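Local structure of CurH (Lyngbya majuscula, 3KG7) at residues 85-91 with 103-109; 74-78 with 289-293; 41-45 with 222-226; 10-14 with 25-29. The protein probably dehydrates beta-hydroxyacyl intermediates during curacin biosynthesis, acting as the double-hotdog dehydratase domain of a polyketide synthase module. One frame throughout, in Å; residues are numbered along the deposited sequence.

Interaction 1 of 4, residues 85-91 with 103-109; sequences TRETQLM and VEVFSRD
A salt bridge, Arg108 NH2 to Glu87 OE2 at 2.9 Å, spans an antiparallel beta hairpin of the double hotdog fold; Glu17 of the second subunit pairs with the same guanidinium. Arg86 NH1 donates to Ser107 OG (2.8 Å), which is also hydrogen-bonded to His119. Both segments are extended, their axes 4.5 Å apart at closest approach and their N-to-C directions at 161°, that is antiparallel. The hydrogen-bonded pairs are Glu87-Arg108, Gln89-Phe106 and Met91-Glu104: Glu87 N to Arg108 O, Gln89 N to Phe106 O and Met91 N to Glu104 O are each 2.8 Å, and return bonds Arg108 N to Glu87 O, Phe106 N to Gln89 O and Glu104 N to Met91 O are 3.1, 2.9 and 3.0 Å. The face carrying Gln89, selenomethionine Met91, Glu104 and Phe106 meets the second subunit. The non-hydrogen-bonded pairs Thr88-Ser107 and Leu90-Val105 share the other face, where Leu90 (chi1 t) and Val105 pack against helix 52-62; Leu90 CG lies 3.9 Å from Val105 CG2, and Leu90 CD2 reaches Val103 CG1 at 3.8 Å.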
loop_
_atom_site.group_PDB
_atom_site.type_symbol
_atom_site.label_atom_id
_atom_site.label_comp_id
_atom_site.label_asym_id
_atom_site.label_seq_id
_atom_site.Cartn_x
_atom_site.Cartn_y
_atom_site.Cartn_z
ATOM N N THR C 85 7.373 17.036 -9.105
ATOM C CA THR C 85 7.123 16.049 -8.060
ATOM C C THR C 85 6.952 14.704 -8.722
ATOM O O THR C 85 6.183 14.567 -9.661
ATOM C CB THR C 85 5.829 16.375 -7.260
ATOM O OG1 THR C 85 6.062 17.505 -6.415
ATOM C CG2 THR C 85 5.371 15.195 -6.390
ATOM N N ARG C 86 7.678 13.714 -8.226
ATOM C CA ARG C 86 7.520 12.345 -8.681
ATOM C C ARG C 86 7.026 11.459 -7.551
ATOM O O ARG C 86 7.672 11.333 -6.514
ATOM C CB ARG C 86 8.831 11.813 -9.273
ATOM C CG ARG C 86 9.214 12.527 -10.547
ATOM C CD ARG C 86 9.893 11.602 -11.509
ATOM N NE ARG C 86 9.201 11.596 -12.790
ATOM C CZ ARG C 86 8.527 10.563 -13.272
ATOM N NH1 ARG C 86 8.461 9.420 -12.604
ATOM N NH2 ARG C 86 7.927 10.673 -14.437
ATOM N N GLU C 87 5.854 10.877 -7.765
ATOM C CA GLU C 87 5.241 9.912 -6.863
ATOM C C GLU C 87 6.066 8.622 -6.915
ATOM O O GLU C 87 6.093 7.948 -7.940
ATOM C CB GLU C 87 3.823 9.664 -7.364
ATOM C CG GLU C 87 2.916 8.853 -6.472
ATOM C CD GLU C 87 1.490 8.793 -7.015
ATOM O OE1 GLU C 87 1.018 9.818 -7.561
ATOM O OE2 GLU C 87 0.847 7.729 -6.891
ATOM N N THR C 88 6.741 8.289 -5.821
ATOM C CA THR C 88 7.716 7.205 -5.823
ATOM C C THR C 88 7.287 6.042 -4.927
ATOM O O THR C 88 6.703 6.255 -3.873
ATOM C CB THR C 88 9.088 7.749 -5.395
ATOM O OG1 THR C 88 9.333 8.989 -6.076
ATOM C CG2 THR C 88 10.195 6.770 -5.731
ATOM N N GLN C 89 7.567 4.816 -5.360
ATOM C CA GLN C 89 7.184 3.625 -4.608
ATOM C C GLN C 89 8.302 2.603 -4.621
ATOM O O GLN C 89 8.753 2.189 -5.693
ATOM C CB GLN C 89 5.910 3.003 -5.184
ATOM C CG GLN C 89 4.646 3.791 -4.883
ATOM C CD GLN C 89 3.373 3.018 -5.166
ATOM O OE1 GLN C 89 3.412 1.852 -5.547
ATOM N NE2 GLN C 89 2.231 3.671 -4.983
ATOM N N LEU C 90 8.764 2.220 -3.431
ATOM C CA LEU C 90 9.710 1.120 -3.286
ATOM C C LEU C 90 8.916 -0.075 -2.785
ATOM O O LEU C 90 8.292 -0.009 -1.720
ATOM C CB LEU C 90 10.825 1.483 -2.308
ATOM C CG LEU C 90 11.943 0.456 -2.102
ATOM C CD1 LEU C 90 13.242 1.138 -1.687
ATOM C CD2 LEU C 90 11.548 -0.613 -1.079
HETATM N N MSE C 91 8.926 -1.154 -3.559
HETATM C CA MSE C 91 8.143 -2.336 -3.245
HETATM C C MSE C 91 9.059 -3.464 -2.756
HETATM O O MSE C 91 9.955 -3.922 -3.476
HETATM C CB MSE C 91 7.319 -2.732 -4.475
HETATM C CG MSE C 91 6.515 -4.029 -4.368
HETATM SE SE MSE C 91 4.915 -3.936 -3.228
HETATM C CE MSE C 91 3.651 -4.767 -4.476
ATOM N N VAL C 103 13.107 -6.498 -4.547
ATOM C CA VAL C 103 12.818 -5.082 -4.328
ATOM C C VAL C 103 12.757 -4.383 -5.675
ATOM O O VAL C 103 13.593 -4.630 -6.547
ATOM C CB VAL C 103 13.904 -4.402 -3.453
ATOM C CG1 VAL C 103 13.639 -2.901 -3.310
ATOM C CG2 VAL C 103 14.006 -5.065 -2.070
ATOM N N GLU C 104 11.759 -3.526 -5.856
ATOM C CA GLU C 104 11.692 -2.722 -7.075
ATOM C C GLU C 104 11.236 -1.302 -6.771
ATOM O O GLU C 104 10.412 -1.092 -5.883
ATOM C CB GLU C 104 10.839 -3.405 -8.149
ATOM C CG GLU C 104 9.479 -3.873 -7.667
ATOM C CD GLU C 104 8.782 -4.818 -8.641
ATOM O OE1 GLU C 104 9.457 -5.428 -9.499
ATOM O OE2 GLU C 104 7.543 -4.954 -8.536
ATOM N N VAL C 105 11.811 -0.337 -7.487
ATOM C CA VAL C 105 11.507 1.080 -7.294
ATOM C C VAL C 105 10.884 1.659 -8.557
ATOM O O VAL C 105 11.482 1.613 -9.635
ATOM C CB VAL C 105 12.771 1.894 -6.924
ATOM C CG1 VAL C 105 12.472 3.404 -6.910
ATOM C CG2 VAL C 105 13.357 1.424 -5.577
ATOM N N PHE C 106 9.676 2.196 -8.408
ATOM C CA PHE C 106 8.928 2.818 -9.499
ATOM C C PHE C 106 8.621 4.269 -9.153
ATOM O O PHE C 106 8.521 4.617 -7.972
ATOM C CB PHE C 106 7.592 2.091 -9.703
ATOM C CG PHE C 106 7.712 0.734 -10.341
ATOM C CD1 PHE C 106 7.366 0.549 -11.677
ATOM C CD2 PHE C 106 8.143 -0.368 -9.606
ATOM C CE1 PHE C 106 7.466 -0.714 -12.280
ATOM C CE2 PHE C 106 8.251 -1.634 -10.201
ATOM C CZ PHE C 106 7.910 -1.806 -11.533
ATOM N N SER C 107 8.472 5.110 -10.177
ATOM C CA SER C 107 7.889 6.434 -9.993
ATOM C C SER C 107 7.077 6.849 -11.204
ATOM O O SER C 107 7.258 6.304 -12.288
ATOM C CB SER C 107 8.947 7.487 -9.659
ATOM O OG SER C 107 9.770 7.768 -10.766
ATOM N N ARG C 108 6.151 7.782 -10.989
ATOM C CA ARG C 108 5.406 8.440 -12.058
ATOM C C ARG C 108 5.257 9.914 -11.681
ATOM O O ARG C 108 5.356 10.270 -10.502
ATOM C CB ARG C 108 4.041 7.769 -12.275
ATOM C CG ARG C 108 2.958 8.153 -11.267
ATOM C CD ARG C 108 1.645 7.378 -11.443
ATOM N NE ARG C 108 0.818 7.465 -10.233
ATOM C CZ ARG C 108 -0.396 6.929 -10.081
ATOM N NH1 ARG C 108 -0.973 6.251 -11.062
ATOM N NH2 ARG C 108 -1.041 7.077 -8.933
ATOM N N ASP C 109 5.034 10.773 -12.676
ATOM C CA ASP C 109 4.857 12.196 -12.409
ATOM C C ASP C 109 3.640 12.391 -11.530
ATOM O O ASP C 109 2.607 11.752 -11.743
ATOM C CB ASP C 109 4.716 13.002 -13.700
ATOM C CG ASP C 109 4.773 14.511 -13.455
ATOM O OD1 ASP C 109 5.822 15.128 -13.748
ATOM O OD2 ASP C 109 3.777 15.079 -12.949
#

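Interaction 2 of 4, residues 74-78 with 289-293; sequences QQPLF and QLFLK
Residues 74-78 form an irregular loop after strand 66-73, with Gln75 and Pro76 in extended, polyproline-like conformation (phi/psi -73/143° and -68/149°). Facing them is the chain's C-terminal end, where helix 288-291 stops and Leu292 (-86/7°) is first to leave helical geometry. The closest CA atoms, those of Gln75 and Phe291, are 7.1 Å apart, so side chains of the loop reach across to side chains and carbonyl oxygens of the tail. Pro76 points CG at the face of the Phe291 ring (chi1 t) in a CH-pi contact, 3.7 Å from the ring centroid and 15° off the normal; the same Pro76 CG is 3.3 Å from Phe291 O. Phe78 (chi1 p) offers a ring face to Leu292, whose CD2 comes to 4.1 Å from Phe78 CG. Phe78 CZ also lies 3.3 Å from Leu292 O, and its CE2 3.6 Å from Lys293 CB. At the margin, Gln75 OE1 approaches Lys293 CE at 3.3 Å. The contact joins the loop, in the first hotdog half, to the tail after the second half's last strand. No hydrogen bond joins the segments, so apolar and CH-pi packing, including the aliphatic part of Lys293, sets no directional polar constraint on the tail.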
loop_
_atom_site.group_PDB
_atom_site.type_symbol
_atom_site.label_atom_id
_atom_site.label_comp_id
_atom_site.label_asym_id
_atom_site.label_seq_id
_atom_site.Cartn_x
_atom_site.Cartn_y
_atom_site.Cartn_z
ATOM N N GLN C 74 17.484 0.987 -14.197
ATOM C CA GLN C 74 16.848 1.218 -15.478
ATOM C C GLN C 74 16.907 2.724 -15.772
ATOM O O GLN C 74 17.987 3.330 -15.705
ATOM C CB GLN C 74 15.412 0.677 -15.452
ATOM C CG GLN C 74 15.302 -0.845 -15.257
ATOM C CD GLN C 74 15.599 -1.303 -13.828
ATOM O OE1 GLN C 74 14.921 -0.911 -12.883
ATOM N NE2 GLN C 74 16.611 -2.148 -13.673
ATOM N N GLN C 75 15.771 3.340 -16.089
ATOM C CA GLN C 75 15.773 4.783 -16.337
ATOM C C GLN C 75 15.931 5.570 -15.031
ATOM O O GLN C 75 15.435 5.153 -13.978
ATOM C CB GLN C 75 14.562 5.245 -17.154
ATOM C CG GLN C 75 13.298 4.415 -16.990
ATOM C CD GLN C 75 12.339 4.586 -18.166
ATOM O OE1 GLN C 75 12.576 5.395 -19.077
ATOM N NE2 GLN C 75 11.249 3.820 -18.153
ATOM N N PRO C 76 16.681 6.683 -15.091
ATOM C CA PRO C 76 16.855 7.555 -13.926
ATOM C C PRO C 76 15.580 8.290 -13.504
ATOM O O PRO C 76 14.728 8.589 -14.346
ATOM C CB PRO C 76 17.904 8.571 -14.397
ATOM C CG PRO C 76 17.848 8.532 -15.872
ATOM C CD PRO C 76 17.451 7.148 -16.258
ATOM N N LEU C 77 15.464 8.559 -12.204
ATOM C CA LEU C 77 14.466 9.484 -11.687
ATOM C C LEU C 77 15.088 10.873 -11.719
ATOM O O LEU C 77 16.003 11.162 -10.948
ATOM C CB LEU C 77 14.060 9.100 -10.258
ATOM C CG LEU C 77 12.721 9.588 -9.692
ATOM C CD1 LEU C 77 12.329 8.753 -8.493
ATOM C CD2 LEU C 77 12.750 11.052 -9.303
ATOM N N PHE C 78 14.613 11.720 -12.628
ATOM C CA PHE C 78 15.111 13.098 -12.732
ATOM C C PHE C 78 14.009 14.127 -12.470
ATOM O O PHE C 78 12.814 13.835 -12.598
ATOM C CB PHE C 78 15.807 13.349 -14.080
ATOM C CG PHE C 78 14.909 13.198 -15.277
ATOM C CD1 PHE C 78 14.293 14.315 -15.851
ATOM C CD2 PHE C 78 14.689 11.948 -15.847
ATOM C CE1 PHE C 78 13.461 14.187 -16.969
ATOM C CE2 PHE C 78 13.858 11.808 -16.957
ATOM C CZ PHE C 78 13.244 12.929 -17.523
ATOM N N GLN C 289 20.400 12.391 -24.723
ATOM C CA GLN C 289 19.191 12.053 -25.486
ATOM C C GLN C 289 18.552 10.750 -25.008
ATOM O O GLN C 289 17.328 10.660 -24.905
ATOM C CB GLN C 289 19.485 11.943 -26.986
ATOM C CG GLN C 289 20.192 13.143 -27.604
ATOM C CD GLN C 289 21.708 13.013 -27.589
ATOM O OE1 GLN C 289 22.294 12.450 -26.660
ATOM N NE2 GLN C 289 22.349 13.542 -28.624
ATOM N N LEU C 290 19.385 9.746 -24.731
ATOM C CA LEU C 290 18.916 8.462 -24.205
ATOM C C LEU C 290 18.658 8.510 -22.695
ATOM O O LEU C 290 17.642 7.997 -22.221
ATOM C CB LEU C 290 19.912 7.343 -24.533
ATOM C CG LEU C 290 19.761 6.568 -25.846
ATOM C CD1 LEU C 290 21.089 5.946 -26.258
ATOM C CD2 LEU C 290 18.674 5.497 -25.740
ATOM N N PHE C 291 19.578 9.138 -21.960
ATOM C CA PHE C 291 19.556 9.186 -20.497
ATOM C C PHE C 291 18.399 10.002 -19.923
ATOM O O PHE C 291 17.726 9.544 -18.995
ATOM C CB PHE C 291 20.888 9.729 -19.970
ATOM C CG PHE C 291 21.058 9.608 -18.479
ATOM C CD1 PHE C 291 21.318 8.370 -17.885
ATOM C CD2 PHE C 291 20.984 10.733 -17.664
ATOM C CE1 PHE C 291 21.484 8.257 -16.510
ATOM C CE2 PHE C 291 21.152 10.624 -16.277
ATOM C CZ PHE C 291 21.404 9.385 -15.707
ATOM N N LEU C 292 18.174 11.196 -20.476
ATOM C CA LEU C 292 17.127 12.114 -19.989
ATOM C C LEU C 292 15.739 11.866 -20.597
ATOM O O LEU C 292 14.826 12.681 -20.444
ATOM C CB LEU C 292 17.559 13.584 -20.123
ATOM C CG LEU C 292 18.603 14.101 -19.119
ATOM C CD1 LEU C 292 18.942 15.557 -19.387
ATOM C CD2 LEU C 292 18.158 13.924 -17.662
ATOM N N LYS C 293 15.638 10.773 -21.352
ATOM C CA LYS C 293 14.480 9.868 -21.333
ATOM C C LYS C 293 13.668 9.514 -22.537
ATOM O O LYS C 293 12.595 8.931 -22.396
ATOM C CB LYS C 293 13.564 10.093 -20.116
ATOM C CG LYS C 293 13.164 8.778 -19.435
ATOM C CD LYS C 293 11.681 8.730 -19.095
ATOM C CE LYS C 293 10.850 7.991 -20.149
ATOM N NZ LYS C 293 10.250 8.901 -21.169
#

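Interaction 3 of 4, residues 41-45 with 222-226; sequences HRVYD and SGVFW
One hydrogen bond links the segments: Phe225 N donates to Tyr44 OH at 2.7 Å. The same phenol oxygen is also hydrogen-bonded to Ala286 O, so it bridges the main chain at Phe225 and at Ala286. To reach them Tyr44 takes chi1 m from a backbone in the left-handed region (49/45°), just beyond the end of strand 41-43; Asp45 follows at 50/32°. Within this turn a salt bridge, Arg42 NH2 to Asp45 OD1 at 3.0 Å, closes the segment on itself, Arg42 NE adding a bond of 3.2 Å to Asp45 OD1.

The apolar part centres on Phe225, which has chi1 t and points toward Val43. Val43 CG1 stands over the ring face in a CH-pi contact, 3.6 Å from the centroid and 17° off the normal, and 3.5 Å from Phe225 CG. Tyr44 CZ touches Phe225 CB at 3.7 Å. The closest CA atoms are those of Val43 and Phe225, 7.6 Å apart. At 91/-16° a CB on Gly223 would be jammed against Ser222 O, which calls for glycine. Leu162 of strand 162-164 packs on both Val43 and Phe225; the contact joins the small sheet of strands 46-47, 41-43 and 162-164 to strand 225-236 of the large antiparallel sheet.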
loop_
_atom_site.group_PDB
_atom_site.type_symbol
_atom_site.label_atom_id
_atom_site.label_comp_id
_atom_site.label_asym_id
_atom_site.label_seq_id
_atom_site.Cartn_x
_atom_site.Cartn_y
_atom_site.Cartn_z
ATOM N N HIS C 41 22.974 16.995 -7.024
ATOM C CA HIS C 41 23.519 15.921 -7.868
ATOM C C HIS C 41 23.059 16.128 -9.313
ATOM O O HIS C 41 22.044 15.573 -9.746
ATOM C CB HIS C 41 23.121 14.525 -7.359
ATOM C CG HIS C 41 23.718 13.408 -8.162
ATOM N ND1 HIS C 41 23.043 12.788 -9.191
ATOM C CD2 HIS C 41 24.939 12.825 -8.108
ATOM C CE1 HIS C 41 23.817 11.861 -9.728
ATOM N NE2 HIS C 41 24.972 11.861 -9.086
ATOM N N ARG C 42 23.814 16.934 -10.052
ATOM C CA ARG C 42 23.382 17.390 -11.365
ATOM C C ARG C 42 24.127 16.691 -12.498
ATOM O O ARG C 42 25.355 16.826 -12.633
ATOM C CB ARG C 42 23.524 18.918 -11.470
ATOM C CG ARG C 42 22.843 19.698 -10.337
ATOM C CD ARG C 42 22.910 21.219 -10.530
ATOM N NE ARG C 42 21.934 21.703 -11.513
ATOM C CZ ARG C 42 20.655 21.986 -11.254
ATOM N NH1 ARG C 42 20.153 21.843 -10.033
ATOM N NH2 ARG C 42 19.863 22.410 -12.228
ATOM N N VAL C 43 23.377 15.931 -13.298
ATOM C CA VAL C 43 23.886 15.383 -14.562
ATOM C C VAL C 43 23.215 16.120 -15.731
ATOM O O VAL C 43 21.990 16.250 -15.772
ATOM C CB VAL C 43 23.665 13.854 -14.681
ATOM C CG1 VAL C 43 24.393 13.307 -15.895
ATOM C CG2 VAL C 43 24.156 13.143 -13.434
ATOM N N TYR C 44 24.023 16.603 -16.672
ATOM C CA TYR C 44 23.543 17.470 -17.755
ATOM C C TYR C 44 22.694 18.606 -17.189
ATOM O O TYR C 44 21.616 18.922 -17.706
ATOM C CB TYR C 44 22.764 16.672 -18.807
ATOM C CG TYR C 44 23.557 15.534 -19.398
ATOM C CD1 TYR C 44 24.593 15.778 -20.302
ATOM C CD2 TYR C 44 23.279 14.211 -19.046
ATOM C CE1 TYR C 44 25.331 14.737 -20.841
ATOM C CE2 TYR C 44 24.010 13.161 -19.585
ATOM C CZ TYR C 44 25.035 13.432 -20.481
ATOM O OH TYR C 44 25.767 12.397 -21.015
ATOM N N ASP C 45 23.199 19.199 -16.108
ATOM C CA ASP C 45 22.525 20.272 -15.370
ATOM C C ASP C 45 21.070 19.936 -15.012
ATOM O O ASP C 45 20.213 20.820 -14.940
ATOM C CB ASP C 45 22.621 21.603 -16.125
ATOM C CG ASP C 45 22.753 22.792 -15.192
ATOM O OD1 ASP C 45 21.836 23.047 -14.382
ATOM O OD2 ASP C 45 23.783 23.485 -15.275
ATOM N N SER C 222 34.329 14.008 -24.541
ATOM C CA SER C 222 33.073 13.816 -25.268
ATOM C C SER C 222 31.880 14.542 -24.629
ATOM O O SER C 222 30.957 14.966 -25.328
ATOM C CB SER C 222 32.777 12.324 -25.417
ATOM O OG SER C 222 33.856 11.666 -26.059
ATOM N N GLY C 223 31.916 14.677 -23.303
ATOM C CA GLY C 223 30.831 15.268 -22.511
ATOM C C GLY C 223 29.829 14.236 -22.021
ATOM O O GLY C 223 29.037 14.506 -21.115
ATOM N N VAL C 224 29.878 13.052 -22.629
ATOM C CA VAL C 224 28.950 11.956 -22.362
ATOM C C VAL C 224 29.159 11.382 -20.963
ATOM O O VAL C 224 30.291 11.138 -20.550
ATOM C CB VAL C 224 29.093 10.841 -23.439
ATOM C CG1 VAL C 224 28.376 9.553 -23.025
ATOM C CG2 VAL C 224 28.581 11.339 -24.795
ATOM N N PHE C 225 28.052 11.171 -20.251
ATOM C CA PHE C 225 28.052 10.683 -18.864
ATOM C C PHE C 225 28.244 9.169 -18.758
ATOM O O PHE C 225 27.810 8.413 -19.631
ATOM C CB PHE C 225 26.734 11.093 -18.187
ATOM C CG PHE C 225 26.626 10.709 -16.736
ATOM C CD1 PHE C 225 27.550 11.175 -15.798
ATOM C CD2 PHE C 225 25.562 9.918 -16.296
ATOM C CE1 PHE C 225 27.431 10.826 -14.443
ATOM C CE2 PHE C 225 25.430 9.569 -14.948
ATOM C CZ PHE C 225 26.365 10.022 -14.020
ATOM N N TRP C 226 28.906 8.744 -17.682
ATOM C CA TRP C 226 29.021 7.328 -17.314
ATOM C C TRP C 226 27.976 6.986 -16.245
ATOM O O TRP C 226 28.195 7.249 -15.057
ATOM C CB TRP C 226 30.415 7.022 -16.753
ATOM C CG TRP C 226 31.530 6.853 -17.755
ATOM C CD1 TRP C 226 32.508 7.762 -18.048
ATOM C CD2 TRP C 226 31.810 5.693 -18.555
ATOM N NE1 TRP C 226 33.369 7.250 -18.994
ATOM C CE2 TRP C 226 32.965 5.983 -19.321
ATOM C CE3 TRP C 226 31.193 4.444 -18.707
ATOM C CZ2 TRP C 226 33.518 5.065 -20.228
ATOM C CZ3 TRP C 226 31.746 3.529 -19.611
ATOM C CH2 TRP C 226 32.896 3.848 -20.359
#

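Interaction 4 of 4, residues 10-14 with 25-29; sequences RLLGN and IYHQD
Asn14 and His27 form an antiparallel hydrogen-bonded pair, CA atoms 5.2 Å apart: Asn14 N donates to His27 O and His27 N to Asn14 O, both at 2.9 Å. His27 O accepts a second bond from Asn14 ND2 (3.2 Å). Before this bridge residues 10-12 have helical backbone angles without regular helical bonds; the carbonyls of Leu11 and Leu12 are taken up by Gln28 and a water, respectively. NE2 of Gln28 (chi1 p) donates to Leu11 O at 2.9 Å, while its OE1 is bonded to His35. The water donates to Leu12 O (2.5 Å) and Tyr26 O (3.1 Å) and weakly accepts from Gln28 NE2 (2.7 Å). At Gly13 (85/-144°) a CB would clash with Gln28 CB and His27 O, and the backbone angles alone call for glycine.

In CH-pi contacts Leu12 CD1 sits over the Tyr26 ring, 4.0 Å from its centroid and 27° off the normal, and Asn14 CB over the His27 ring, 3.8 Å from its centroid and 24° off. Helix 52-62 packs on Leu12, Tyr26 and Gln28. The arrangement is the start of an antiparallel hairpin, strand 14-17 with 24-30, at one edge of the double hotdog sheet within the chain.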
loop_
_atom_site.group_PDB
_atom_site.type_symbol
_atom_site.label_atom_id
_atom_site.label_comp_id
_atom_site.label_asym_id
_atom_site.label_seq_id
_atom_site.Cartn_x
_atom_site.Cartn_y
_atom_site.Cartn_z
ATOM N N ARG C 10 12.179 10.263 6.576
ATOM C CA ARG C 10 12.733 11.191 5.582
ATOM C C ARG C 10 13.153 10.530 4.271
ATOM O O ARG C 10 12.901 11.073 3.190
ATOM C CB ARG C 10 13.928 11.966 6.149
ATOM C CG ARG C 10 13.716 13.458 6.175
ATOM C CD ARG C 10 15.003 14.241 5.958
ATOM N NE ARG C 10 14.787 15.358 5.040
ATOM C CZ ARG C 10 14.227 16.522 5.369
ATOM N NH1 ARG C 10 13.817 16.754 6.610
ATOM N NH2 ARG C 10 14.071 17.462 4.445
ATOM N N LEU C 11 13.801 9.368 4.373
ATOM C CA LEU C 11 14.337 8.681 3.207
ATOM C C LEU C 11 13.307 7.793 2.500
ATOM O O LEU C 11 13.167 7.860 1.280
ATOM C CB LEU C 11 15.577 7.869 3.585
ATOM C CG LEU C 11 16.315 7.120 2.469
ATOM C CD1 LEU C 11 17.013 8.062 1.537
ATOM C CD2 LEU C 11 17.322 6.155 3.067
ATOM N N LEU C 12 12.588 6.974 3.261
ATOM C CA LEU C 12 11.706 5.978 2.668
ATOM C C LEU C 12 10.273 6.461 2.425
ATOM O O LEU C 12 9.576 5.929 1.562
ATOM C CB LEU C 12 11.695 4.713 3.525
ATOM C CG LEU C 12 12.889 3.770 3.392
ATOM C CD1 LEU C 12 12.742 2.666 4.404
ATOM C CD2 LEU C 12 12.977 3.192 2.005
ATOM N N GLY C 13 9.838 7.461 3.180
ATOM C CA GLY C 13 8.455 7.900 3.121
ATOM C C GLY C 13 7.576 7.074 4.035
ATOM O O GLY C 13 8.000 6.658 5.125
ATOM N N ASN C 14 6.355 6.829 3.570
ATOM C CA ASN C 14 5.350 6.123 4.342
ATOM C C ASN C 14 5.408 4.627 4.149
ATOM O O ASN C 14 5.497 4.156 3.022
ATOM C CB ASN C 14 3.964 6.613 3.946
ATOM C CG ASN C 14 3.768 8.057 4.238
ATOM O OD1 ASN C 14 3.369 8.432 5.339
ATOM N ND2 ASN C 14 4.043 8.893 3.251
ATOM N N ILE C 25 5.155 -1.608 1.068
ATOM C CA ILE C 25 5.375 -0.499 0.140
ATOM C C ILE C 25 5.826 0.695 0.939
ATOM O O ILE C 25 5.215 1.028 1.947
ATOM C CB ILE C 25 4.107 -0.072 -0.651
ATOM C CG1 ILE C 25 3.423 -1.262 -1.301
ATOM C CG2 ILE C 25 4.457 0.932 -1.756
ATOM C CD1 ILE C 25 2.025 -0.933 -1.792
ATOM N N TYR C 26 6.899 1.329 0.480
ATOM C CA TYR C 26 7.297 2.623 0.979
ATOM C C TYR C 26 6.994 3.679 -0.082
ATOM O O TYR C 26 7.591 3.685 -1.162
ATOM C CB TYR C 26 8.770 2.609 1.341
ATOM C CG TYR C 26 9.134 1.590 2.406
ATOM C CD1 TYR C 26 9.200 1.955 3.760
ATOM C CD2 TYR C 26 9.427 0.259 2.062
ATOM C CE1 TYR C 26 9.537 1.028 4.743
ATOM C CE2 TYR C 26 9.767 -0.680 3.046
ATOM C CZ TYR C 26 9.821 -0.283 4.380
ATOM O OH TYR C 26 10.156 -1.199 5.356
ATOM N N HIS C 27 6.045 4.560 0.213
ATOM C CA HIS C 27 5.622 5.545 -0.771
ATOM C C HIS C 27 5.809 6.970 -0.293
ATOM O O HIS C 27 5.518 7.284 0.858
ATOM C CB HIS C 27 4.183 5.286 -1.212
ATOM C CG HIS C 27 3.174 5.408 -0.117
ATOM N ND1 HIS C 27 2.318 6.486 -0.016
ATOM C CD2 HIS C 27 2.868 4.583 0.913
ATOM C CE1 HIS C 27 1.527 6.319 1.031
ATOM N NE2 HIS C 27 1.841 5.175 1.612
ATOM N N GLN C 28 6.307 7.823 -1.183
ATOM C CA GLN C 28 6.517 9.240 -0.887
ATOM C C GLN C 28 6.494 10.047 -2.165
ATOM O O GLN C 28 6.618 9.496 -3.257
ATOM C CB GLN C 28 7.870 9.459 -0.211
ATOM C CG GLN C 28 9.055 9.267 -1.148
ATOM C CD GLN C 28 10.366 9.161 -0.415
ATOM O OE1 GLN C 28 10.663 9.976 0.457
ATOM N NE2 GLN C 28 11.166 8.154 -0.762
ATOM N N ASP C 29 6.363 11.358 -2.017
ATOM C CA ASP C 29 6.488 12.264 -3.143
ATOM C C ASP C 29 7.874 12.881 -3.135
ATOM O O ASP C 29 8.247 13.576 -2.185
ATOM C CB ASP C 29 5.384 13.324 -3.106
ATOM C CG ASP C 29 4.023 12.753 -3.486
ATOM O OD1 ASP C 29 3.246 13.455 -4.162
ATOM O OD2 ASP C 29 3.729 11.591 -3.126
HETATM O O HOH W 1 9.749 5.879 -0.889
#

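How the interactions relate
Interactions 1 and 4 share one end of the large sheet: strands 86-92 and 24-30 are neighbours in it, joined by probable hydrogen bonds from Thr88 N to Gln28 O (2.8 Å) and Tyr26 N to Leu90 O (2.9 Å), and both contacts reach the second subunit. Interaction 1, partly buried, rests on three hydrogen-bonded backbone pairs, whereas interaction 4, buried, combines one such pair with side-chain and water-mediated bonds. Interactions 2 and 3 tie residues far apart in sequence and adjoin where Phe291 touches Val43 and Phe225; interaction 2 is a surface contact without hydrogen bonds, interaction 3 partly buried with one. Leu77 of interaction 2 packs on Arg86, Thr88 and Ser107 of interaction 1, connecting the two groups.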